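Local coordinates for putative 2,3,4,5-tetrahydropyridine-2-carboxylate N- succinyltransferase (Campylobacter jejuni, PDB 2RIJ), which probably catalyses the succinyl-CoA-dependent conversion of cyclic tetrahydrodipicolinate into acyclic N-succinyl-L-2-amino-6-oxopimelate, a step of lysine biosynthesis by the diaminopimelate pathway, at residues G268-I279 with V293-V304; I307-D316 with L352-R363. All blocks are in the same frame, centred on the assembly; numbering follows the deposited sequence.

Contact 1: G268-I279 with V293-V304; sequences GEGSDVGGGASI and VGKACLLGANSV
In the conformer given, one of two, Leu298 lays its CD1 over one face of the Asp272 carboxylate, shifted toward Asp272 CB (3.8 Å), the two side chains running alongside each other. From that same side, and well above the carboxylate plane, a water donates to both Asp272 OD1 and Leu299 O. The Asn302 amide turns one face to Gly275 O, which is 4.1 Å from Asn302 CG, while its polar atoms turn to another subunit of the trimer: ND2 bonds to Gly276 O and OD1 to Arg260 of that subunit. Between these groups the backbones pair as parallel strands, Asp272 beside Leu298 and Val273 beside Leu299. Leu299 N meets Asp272 O at 2.9 Å in a nearly straight bond (172°). Such pairing of short strands, broken by type II turns at Gly268-Ser271, Gly274-Ala277 and Gly300-Ser303, is the stacking of successive coils in a left-handed parallel beta-helix. Gly268 and Gly274 bring their backbones close against the next coil, Gly274 N bonding to Leu299 O at 2.8 Å. Serines serve the corners. With its OG beside its own backbone N (chi1 -69°), Ser271 accepts from Cys297 N at 2.9 Å; Ser303 OG donates to Gly300 O at 2.6 Å, on a lone pair in the carbonyl plane. A second water, donating to Ser303 OG and Ser278 O, joins the coils again. On the apolar side, Ile279 and Leu299 cross at about a right angle, their CD1 atoms a tight 3.4 Å apart. Gly275, Ser278 and Ala301 are predicted to bind succinyl-CoA, and Gly275 lies near Glu258, the predicted acyl-anhydride residue.

Contact 2: I307-D316 with L352-R363; sequences IPLGDNCIVD and LELKGLNGLHFR
His361 swings its ring out opposite its backbone N (chi1 -175°), whereas Asp316 keeps its carboxylate beside its own N (chi1 -80°), and the two side chains meet obliquely. NE2 of His361 donates to Asp316 OD1 at 2.7 Å; the oxygen lies in the ring plane, yet the ring nitrogen approaches from above the carboxylate plane. Ile314 CB covers one face of the His361 ring, 4.2 Å from the ring centroid in a CH-pi contact, and Arg363 CD lies over the other. Neighbouring residues alternate, and Phe362 faces the apolar interior. Leu309 CD2 reaches Phe362 CE2 at 3.7 Å, with Ile307 CD1 and Val315 CG2 also obliquely placed; Phe327 adds an edge-to-face ring. Parallel pairing of Ile314 with His361 and of Val315 with Phe362 continues the beta-helix wall into the C-terminal strand 360-364. Just after the type II turn Leu354-Leu357, Asn358 OD1 accepts from Asp311 N at 2.9 Å on a lone pair, while Cys313 SG takes a weak bond from Leu360 N. Asp316 and Arg363 are both predicted to bind succinyl-CoA, and Asp316 OD2 sits 3.2 Å from Arg363 CB. The histidine bond, with the ring packed on both faces, probably fixes the rotation of the Asp316 carboxylate and holds this part of the predicted site in shape.

Overall arrangement
Read from the N terminus, the chain leaves the mixed helix-and-sheet N-terminal region and enters the beta-helix, where contact 1 closes the 13-residue connection between its segments. Contact 2 opens only afterwards, at 307, and closes a longer excursion of 35 residues that includes strands 320-321 and 326-329, helix 332-338 and strand 348-350. The two are thus in series, neither nesting nor crossing. They are joined laterally nonetheless: strands 298-299 and 314-315 are neighbours, Gly300 N probably bonding to Val315 O, while Lys295 N reaches Asp311 OD1. Together they carry one wall from strand 272-273 through to 360-364, linking the trimer-facing coils to the C-terminal strands.

Contact 1: G268-I279 with V293-V304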
loop_
_atom_site.group_PDB
_atom_site.type_symbol
_atom_site.label_atom_id
_atom_site.label_comp_id
_atom_site.label_asym_id
_atom_site.label_seq_id
_atom_site.Cartn_x
_atom_site.Cartn_y
_atom_site.Cartn_z
ATOM N N GLY A 268 20.824 -23.490 15.881
ATOM C CA GLY A 268 22.285 -23.488 15.864
ATOM C C GLY A 268 22.867 -22.548 16.898
ATOM O O GLY A 268 22.198 -21.661 17.425
ATOM N N GLU A 269 24.151 -22.754 17.165
ATOM C CA GLU A 269 24.900 -22.003 18.180
ATOM C C GLU A 269 24.784 -20.501 18.098
ATOM O O GLU A 269 24.941 -19.889 17.009
ATOM C CB GLU A 269 26.386 -22.370 18.015
ATOM C CG GLU A 269 27.294 -21.717 19.007
ATOM C CD GLU A 269 28.708 -22.328 18.858
ATOM O OE1 GLU A 269 29.370 -22.035 17.829
ATOM O OE2 GLU A 269 29.086 -23.170 19.715
ATOM N N GLY A 270 24.571 -19.870 19.259
ATOM C CA GLY A 270 24.537 -18.445 19.370
ATOM C C GLY A 270 23.215 -17.819 18.968
ATOM O O GLY A 270 23.109 -16.615 18.923
ATOM N N SER A 271 22.202 -18.629 18.666
ATOM C CA SER A 271 20.926 -18.086 18.255
ATOM C C SER A 271 20.139 -17.642 19.468
ATOM O O SER A 271 20.385 -18.078 20.601
ATOM C CB SER A 271 20.142 -19.079 17.410
ATOM O OG SER A 271 20.754 -19.261 16.157
ATOM N N ASP A 272 19.169 -16.767 19.241
ATOM C CA ASP A 272 18.338 -16.228 20.316
ATOM C C ASP A 272 16.872 -16.346 19.866
ATOM O O ASP A 272 16.486 -15.744 18.864
ATOM C CB ASP A 272 18.729 -14.795 20.535
ATOM C CG ASP A 272 18.113 -14.190 21.757
ATOM O OD1 ASP A 272 16.862 -14.161 21.863
ATOM O OD2 ASP A 272 18.891 -13.691 22.606
ATOM N N VAL A 273 16.132 -17.206 20.545
ATOM C CA VAL A 273 14.721 -17.476 20.261
ATOM C C VAL A 273 13.957 -16.572 21.233
ATOM O O VAL A 273 13.990 -16.777 22.453
ATOM C CB VAL A 273 14.347 -18.928 20.448
ATOM C CG1 VAL A 273 12.835 -19.188 20.052
ATOM C CG2 VAL A 273 15.316 -19.863 19.702
ATOM N N GLY A 274 13.358 -15.519 20.695
ATOM C CA GLY A 274 12.731 -14.481 21.512
ATOM C C GLY A 274 11.435 -14.952 22.184
ATOM O O GLY A 274 10.886 -16.008 21.860
ATOM N N GLY A 275 10.975 -14.134 23.133
ATOM C CA GLY A 275 9.873 -14.477 24.009
ATOM C C GLY A 275 8.634 -14.741 23.171
ATOM O O GLY A 275 8.195 -13.891 22.400
ATOM N N GLY A 276 8.061 -15.938 23.312
ATOM C CA GLY A 276 6.844 -16.298 22.584
ATOM C C GLY A 276 7.007 -16.575 21.094
ATOM O O GLY A 276 6.030 -16.784 20.395
ATOM N N ALA A 277 8.243 -16.577 20.603
ATOM C CA ALA A 277 8.474 -16.962 19.225
ATOM C C ALA A 277 8.143 -18.442 19.045
ATOM O O ALA A 277 8.225 -19.257 19.976
ATOM C CB ALA A 277 9.913 -16.669 18.787
ATOM N N SER A 278 7.780 -18.790 17.825
ATOM C CA SER A 278 7.489 -20.163 17.416
ATOM C C SER A 278 8.488 -20.561 16.348
ATOM O O SER A 278 8.653 -19.828 15.366
ATOM C CB SER A 278 6.080 -20.266 16.793
ATOM O OG SER A 278 5.071 -20.551 17.749
ATOM N N ILE A 279 9.107 -21.726 16.506
ATOM C CA ILE A 279 9.826 -22.393 15.441
ATOM C C ILE A 279 9.093 -23.698 15.117
ATOM O O ILE A 279 9.055 -24.609 15.937
ATOM C CB ILE A 279 11.300 -22.679 15.776
ATOM C CG1 ILE A 279 12.008 -21.397 16.197
ATOM C CG2 ILE A 279 12.024 -23.322 14.582
ATOM C CD1 ILE A 279 13.389 -21.620 16.804
ATOM N N VAL A 293 17.368 -23.882 12.071
ATOM C CA VAL A 293 17.779 -22.495 12.109
ATOM C C VAL A 293 19.284 -22.526 12.359
ATOM O O VAL A 293 19.768 -23.279 13.209
ATOM C CB VAL A 293 16.975 -21.784 13.209
ATOM C CG1 VAL A 293 17.573 -20.482 13.628
ATOM C CG2 VAL A 293 15.478 -21.666 12.766
ATOM N N GLY A 294 20.038 -21.739 11.615
ATOM C CA GLY A 294 21.500 -21.817 11.688
ATOM C C GLY A 294 22.074 -21.064 12.873
ATOM O O GLY A 294 21.390 -20.747 13.825
ATOM N N LYS A 295 23.372 -20.788 12.793
ATOM C CA LYS A 295 24.097 -20.118 13.843
ATOM C C LYS A 295 23.823 -18.628 13.936
ATOM O O LYS A 295 23.650 -17.954 12.933
ATOM C CB LYS A 295 25.606 -20.288 13.612
ATOM C CG LYS A 295 26.073 -21.698 13.727
ATOM C CD LYS A 295 27.592 -21.759 13.668
ATOM C CE LYS A 295 28.047 -23.186 13.506
ATOM N NZ LYS A 295 29.533 -23.302 13.750
ATOM N N ALA A 296 23.789 -18.118 15.161
ATOM C CA ALA A 296 23.663 -16.699 15.396
ATOM C C ALA A 296 22.413 -16.096 14.715
ATOM O O ALA A 296 22.457 -15.000 14.189
ATOM C CB ALA A 296 24.967 -15.967 14.923
ATOM N N CYS A 297 21.307 -16.822 14.698
ATOM C CA CYS A 297 20.065 -16.259 14.216
ATOM C C CYS A 297 19.345 -15.570 15.377
ATOM O O CYS A 297 19.484 -15.992 16.525
ATOM C CB CYS A 297 19.164 -17.327 13.631
ATOM S SG CYS A 297 19.790 -17.960 12.062
ATOM N N LEU A 298 18.605 -14.515 15.055
ATOM C CA LEU A 298 17.861 -13.729 16.027
ATOM C C LEU A 298 16.387 -13.786 15.652
ATOM O O LEU A 298 15.994 -13.203 14.662
ATOM C CB LEU A 298 18.374 -12.289 15.954
ATOM C CG LEU A 298 17.942 -11.235 16.950
ATOM C CD1 LEU A 298 18.126 -11.727 18.373
ATOM C CD2 LEU A 298 18.801 -9.967 16.661
ATOM N N LEU A 299 15.583 -14.491 16.438
ATOM C CA LEU A 299 14.141 -14.622 16.184
ATOM C C LEU A 299 13.399 -13.730 17.193
ATOM O O LEU A 299 13.458 -13.945 18.393
ATOM C CB LEU A 299 13.734 -16.072 16.304
ATOM C CG LEU A 299 14.513 -17.055 15.418
ATOM C CD1 LEU A 299 14.068 -18.469 15.640
ATOM C CD2 LEU A 299 14.496 -16.701 13.897
ATOM N N GLY A 300 12.722 -12.727 16.682
ATOM C CA GLY A 300 12.058 -11.768 17.516
ATOM C C GLY A 300 10.898 -12.335 18.336
ATOM O O GLY A 300 10.283 -13.346 17.989
ATOM N N ALA A 301 10.628 -11.643 19.412
ATOM C CA ALA A 301 9.482 -11.915 20.262
ATOM C C ALA A 301 8.220 -12.017 19.400
ATOM O O ALA A 301 7.982 -11.208 18.462
ATOM C CB ALA A 301 9.357 -10.825 21.342
ATOM N N ASN A 302 7.403 -13.018 19.709
ATOM C CA ASN A 302 6.157 -13.300 19.007
ATOM C C ASN A 302 6.253 -13.484 17.487
ATOM O O ASN A 302 5.252 -13.430 16.799
ATOM C CB ASN A 302 5.106 -12.257 19.431
ATOM C CG ASN A 302 4.628 -12.477 20.840
ATOM O OD1 ASN A 302 4.433 -13.628 21.256
ATOM N ND2 ASN A 302 4.387 -11.393 21.583
ATOM N N SER A 303 7.446 -13.839 16.970
ATOM C CA SER A 303 7.618 -14.199 15.568
ATOM C C SER A 303 7.233 -15.621 15.354
ATOM O O SER A 303 7.076 -16.396 16.336
ATOM C CB SER A 303 9.070 -13.989 15.085
ATOM O OG SER A 303 10.017 -14.727 15.819
ATOM N N VAL A 304 7.138 -16.002 14.071
ATOM C CA VAL A 304 6.938 -17.407 13.687
ATOM C C VAL A 304 7.879 -17.714 12.555
ATOM O O VAL A 304 7.885 -17.020 11.506
ATOM C CB VAL A 304 5.474 -17.751 13.248
ATOM C CG1 VAL A 304 5.285 -19.270 12.908
ATOM C CG2 VAL A 304 4.447 -17.224 14.280
HETATM O O HOH W 1 15.125 -12.492 19.894
HETATM O O HOH W 2 10.419 -17.414 15.180
#

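Contact 2: I307-D316 with L352-R363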
loop_
_atom_site.group_PDB
_atom_site.type_symbol
_atom_site.label_atom_id
_atom_site.label_comp_id
_atom_site.label_asym_id
_atom_site.label_seq_id
_atom_site.Cartn_x
_atom_site.Cartn_y
_atom_site.Cartn_z
ATOM N N ILE A 307 10.160 -21.824 8.074
ATOM C CA ILE A 307 11.119 -22.332 7.090
ATOM C C ILE A 307 12.509 -22.507 7.707
ATOM O O ILE A 307 12.829 -21.855 8.690
ATOM C CB ILE A 307 11.260 -21.366 5.846
ATOM C CG1 ILE A 307 11.774 -19.973 6.249
ATOM C CG2 ILE A 307 9.870 -21.242 5.096
ATOM C CD1 ILE A 307 12.180 -19.087 5.110
ATOM N N PRO A 308 13.322 -23.389 7.135
ATOM C CA PRO A 308 14.726 -23.450 7.487
ATOM C C PRO A 308 15.421 -22.114 7.213
ATOM O O PRO A 308 15.127 -21.468 6.204
ATOM C CB PRO A 308 15.270 -24.563 6.587
ATOM C CG PRO A 308 14.068 -25.350 6.163
ATOM C CD PRO A 308 12.970 -24.375 6.108
ATOM N N LEU A 309 16.282 -21.686 8.134
ATOM C CA LEU A 309 17.076 -20.485 7.965
ATOM C C LEU A 309 18.546 -20.877 8.020
ATOM O O LEU A 309 18.939 -21.747 8.795
ATOM C CB LEU A 309 16.764 -19.505 9.096
ATOM C CG LEU A 309 15.364 -18.956 9.309
ATOM C CD1 LEU A 309 15.275 -18.074 10.558
ATOM C CD2 LEU A 309 14.883 -18.131 8.065
ATOM N N GLY A 310 19.384 -20.230 7.213
ATOM C CA GLY A 310 20.824 -20.401 7.316
ATOM C C GLY A 310 21.383 -19.621 8.488
ATOM O O GLY A 310 20.679 -19.317 9.465
ATOM N N ASP A 311 22.654 -19.304 8.424
ATOM C CA ASP A 311 23.306 -18.588 9.490
ATOM C C ASP A 311 23.074 -17.098 9.420
ATOM O O ASP A 311 22.888 -16.533 8.366
ATOM C CB ASP A 311 24.801 -18.811 9.442
ATOM C CG ASP A 311 25.195 -20.265 9.596
ATOM O OD1 ASP A 311 24.503 -21.087 10.220
ATOM O OD2 ASP A 311 26.247 -20.595 9.048
ATOM N N ASN A 312 23.142 -16.455 10.570
ATOM C CA ASN A 312 23.011 -15.016 10.662
ATOM C C ASN A 312 21.746 -14.401 10.094
ATOM O O ASN A 312 21.792 -13.293 9.504
ATOM C CB ASN A 312 24.213 -14.373 9.982
ATOM C CG ASN A 312 25.539 -14.911 10.505
ATOM O OD1 ASN A 312 26.319 -15.478 9.764
ATOM N ND2 ASN A 312 25.790 -14.704 11.771
ATOM N N CYS A 313 20.623 -15.093 10.249
ATOM C CA CYS A 313 19.351 -14.569 9.815
ATOM C C CYS A 313 18.634 -13.875 10.970
ATOM O O CYS A 313 18.816 -14.226 12.128
ATOM C CB CYS A 313 18.454 -15.659 9.253
ATOM S SG CYS A 313 19.028 -16.409 7.712
ATOM N N ILE A 314 17.805 -12.900 10.625
ATOM C CA ILE A 314 17.015 -12.156 11.599
ATOM C C ILE A 314 15.570 -12.182 11.171
ATOM O O ILE A 314 15.257 -11.947 10.005
ATOM C CB ILE A 314 17.446 -10.716 11.704
ATOM C CG1 ILE A 314 18.911 -10.614 12.138
ATOM C CG2 ILE A 314 16.532 -9.926 12.696
ATOM C CD1 ILE A 314 19.358 -9.184 12.155
ATOM N N VAL A 315 14.701 -12.539 12.105
ATOM C CA VAL A 315 13.247 -12.414 11.932
ATOM C C VAL A 315 12.805 -11.385 12.960
ATOM O O VAL A 315 12.955 -11.570 14.170
ATOM C CB VAL A 315 12.504 -13.725 12.111
ATOM C CG1 VAL A 315 10.988 -13.542 11.952
ATOM C CG2 VAL A 315 12.989 -14.796 11.100
ATOM N N ASP A 316 12.275 -10.283 12.470
ATOM C CA ASP A 316 11.845 -9.211 13.411
ATOM C C ASP A 316 10.677 -9.681 14.307
ATOM O O ASP A 316 9.828 -10.532 13.919
ATOM C CB ASP A 316 11.377 -7.962 12.664
ATOM C CG ASP A 316 12.529 -7.062 12.158
ATOM O OD1 ASP A 316 13.755 -7.317 12.367
ATOM O OD2 ASP A 316 12.155 -6.052 11.521
ATOM N N LEU A 352 9.272 -20.512 1.303
ATOM C CA LEU A 352 9.880 -21.784 0.992
ATOM C C LEU A 352 11.019 -21.704 -0.001
ATOM O O LEU A 352 11.990 -22.467 0.092
ATOM C CB LEU A 352 8.802 -22.766 0.501
ATOM C CG LEU A 352 9.197 -24.233 0.361
ATOM C CD1 LEU A 352 9.621 -24.833 1.687
ATOM C CD2 LEU A 352 7.966 -24.961 -0.234
ATOM N N GLU A 353 10.953 -20.758 -0.932
ATOM C CA GLU A 353 12.042 -20.603 -1.871
ATOM C C GLU A 353 13.301 -20.123 -1.220
ATOM O O GLU A 353 14.362 -20.337 -1.764
ATOM C CB GLU A 353 11.691 -19.615 -2.974
ATOM C CG GLU A 353 10.441 -19.982 -3.752
ATOM C CD GLU A 353 10.168 -18.963 -4.837
ATOM O OE1 GLU A 353 10.783 -19.093 -5.919
ATOM O OE2 GLU A 353 9.360 -18.028 -4.605
ATOM N N LEU A 354 13.173 -19.419 -0.090
ATOM C CA LEU A 354 14.316 -18.788 0.565
ATOM C C LEU A 354 14.950 -19.665 1.629
ATOM O O LEU A 354 15.861 -19.242 2.331
ATOM C CB LEU A 354 13.878 -17.497 1.233
ATOM C CG LEU A 354 13.296 -16.427 0.304
ATOM C CD1 LEU A 354 12.478 -15.363 1.108
ATOM C CD2 LEU A 354 14.466 -15.821 -0.590
ATOM N N LYS A 355 14.501 -20.906 1.730
ATOM C CA LYS A 355 14.905 -21.736 2.827
ATOM C C LYS A 355 16.416 -21.974 2.832
ATOM O O LYS A 355 17.058 -22.167 1.775
ATOM C CB LYS A 355 14.144 -23.033 2.783
ATOM C CG LYS A 355 14.467 -23.914 1.606
ATOM C CD LYS A 355 13.634 -25.189 1.758
ATOM C CE LYS A 355 14.128 -26.289 0.883
ATOM N NZ LYS A 355 13.508 -26.116 -0.426
ATOM N N GLY A 356 16.977 -21.932 4.028
ATOM C CA GLY A 356 18.369 -22.279 4.233
ATOM C C GLY A 356 19.354 -21.181 3.875
ATOM O O GLY A 356 20.525 -21.333 4.117
ATOM N N LEU A 357 18.911 -20.061 3.318
ATOM C CA LEU A 357 19.873 -19.003 2.918
ATOM C C LEU A 357 20.472 -18.275 4.120
ATOM O O LEU A 357 19.825 -18.159 5.171
ATOM C CB LEU A 357 19.231 -18.012 1.956
ATOM C CG LEU A 357 18.643 -18.601 0.667
ATOM C CD1 LEU A 357 17.912 -17.541 -0.135
ATOM C CD2 LEU A 357 19.765 -19.279 -0.174
ATOM N N ASN A 358 21.680 -17.733 3.942
ATOM C CA ASN A 358 22.376 -17.006 5.015
ATOM C C ASN A 358 22.174 -15.513 4.943
ATOM O O ASN A 358 22.068 -14.941 3.837
ATOM C CB ASN A 358 23.900 -17.270 4.898
ATOM C CG ASN A 358 24.226 -18.730 4.883
ATOM O OD1 ASN A 358 23.881 -19.495 5.805
ATOM N ND2 ASN A 358 24.893 -19.148 3.829
ATOM N N GLY A 359 22.215 -14.846 6.089
ATOM C CA GLY A 359 22.207 -13.390 6.122
ATOM C C GLY A 359 20.895 -12.691 5.807
ATOM O O GLY A 359 20.884 -11.501 5.515
ATOM N N LEU A 360 19.784 -13.423 5.878
ATOM C CA LEU A 360 18.469 -12.872 5.589
ATOM C C LEU A 360 17.924 -12.075 6.773
ATOM O O LEU A 360 18.091 -12.425 7.939
ATOM C CB LEU A 360 17.443 -13.959 5.242
ATOM C CG LEU A 360 17.754 -14.924 4.079
ATOM C CD1 LEU A 360 16.550 -15.846 3.842
ATOM C CD2 LEU A 360 18.027 -14.152 2.813
ATOM N N HIS A 361 17.236 -11.014 6.433
ATOM C CA HIS A 361 16.553 -10.193 7.417
ATOM C C HIS A 361 15.124 -10.043 6.976
ATOM O O HIS A 361 14.826 -9.341 6.000
ATOM C CB HIS A 361 17.246 -8.854 7.597
ATOM C CG HIS A 361 16.664 -8.011 8.690
ATOM N ND1 HIS A 361 17.230 -6.820 9.077
ATOM C CD2 HIS A 361 15.609 -8.214 9.520
ATOM C CE1 HIS A 361 16.518 -6.301 10.065
ATOM N NE2 HIS A 361 15.549 -7.145 10.377
ATOM N N PHE A 362 14.223 -10.713 7.694
ATOM C CA PHE A 362 12.797 -10.644 7.423
ATOM C C PHE A 362 12.181 -9.534 8.295
ATOM O O PHE A 362 12.324 -9.498 9.518
ATOM C CB PHE A 362 12.072 -11.981 7.683
ATOM C CG PHE A 362 12.520 -13.115 6.776
ATOM C CD1 PHE A 362 11.937 -13.280 5.537
ATOM C CD2 PHE A 362 13.544 -13.989 7.151
ATOM C CE1 PHE A 362 12.335 -14.306 4.690
ATOM C CE2 PHE A 362 13.926 -15.033 6.304
ATOM C CZ PHE A 362 13.321 -15.182 5.095
ATOM N N ARG A 363 11.537 -8.611 7.621
ATOM C CA ARG A 363 10.956 -7.417 8.262
ATOM C C ARG A 363 9.731 -6.963 7.510
ATOM O O ARG A 363 9.443 -7.449 6.418
ATOM C CB ARG A 363 12.004 -6.326 8.367
ATOM C CG ARG A 363 12.706 -5.954 7.089
ATOM C CD ARG A 363 13.726 -4.863 7.416
ATOM N NE ARG A 363 14.494 -4.444 6.242
ATOM C CZ ARG A 363 14.029 -3.626 5.299
ATOM N NH1 ARG A 363 12.788 -3.134 5.364
ATOM N NH2 ARG A 363 14.823 -3.289 4.280
#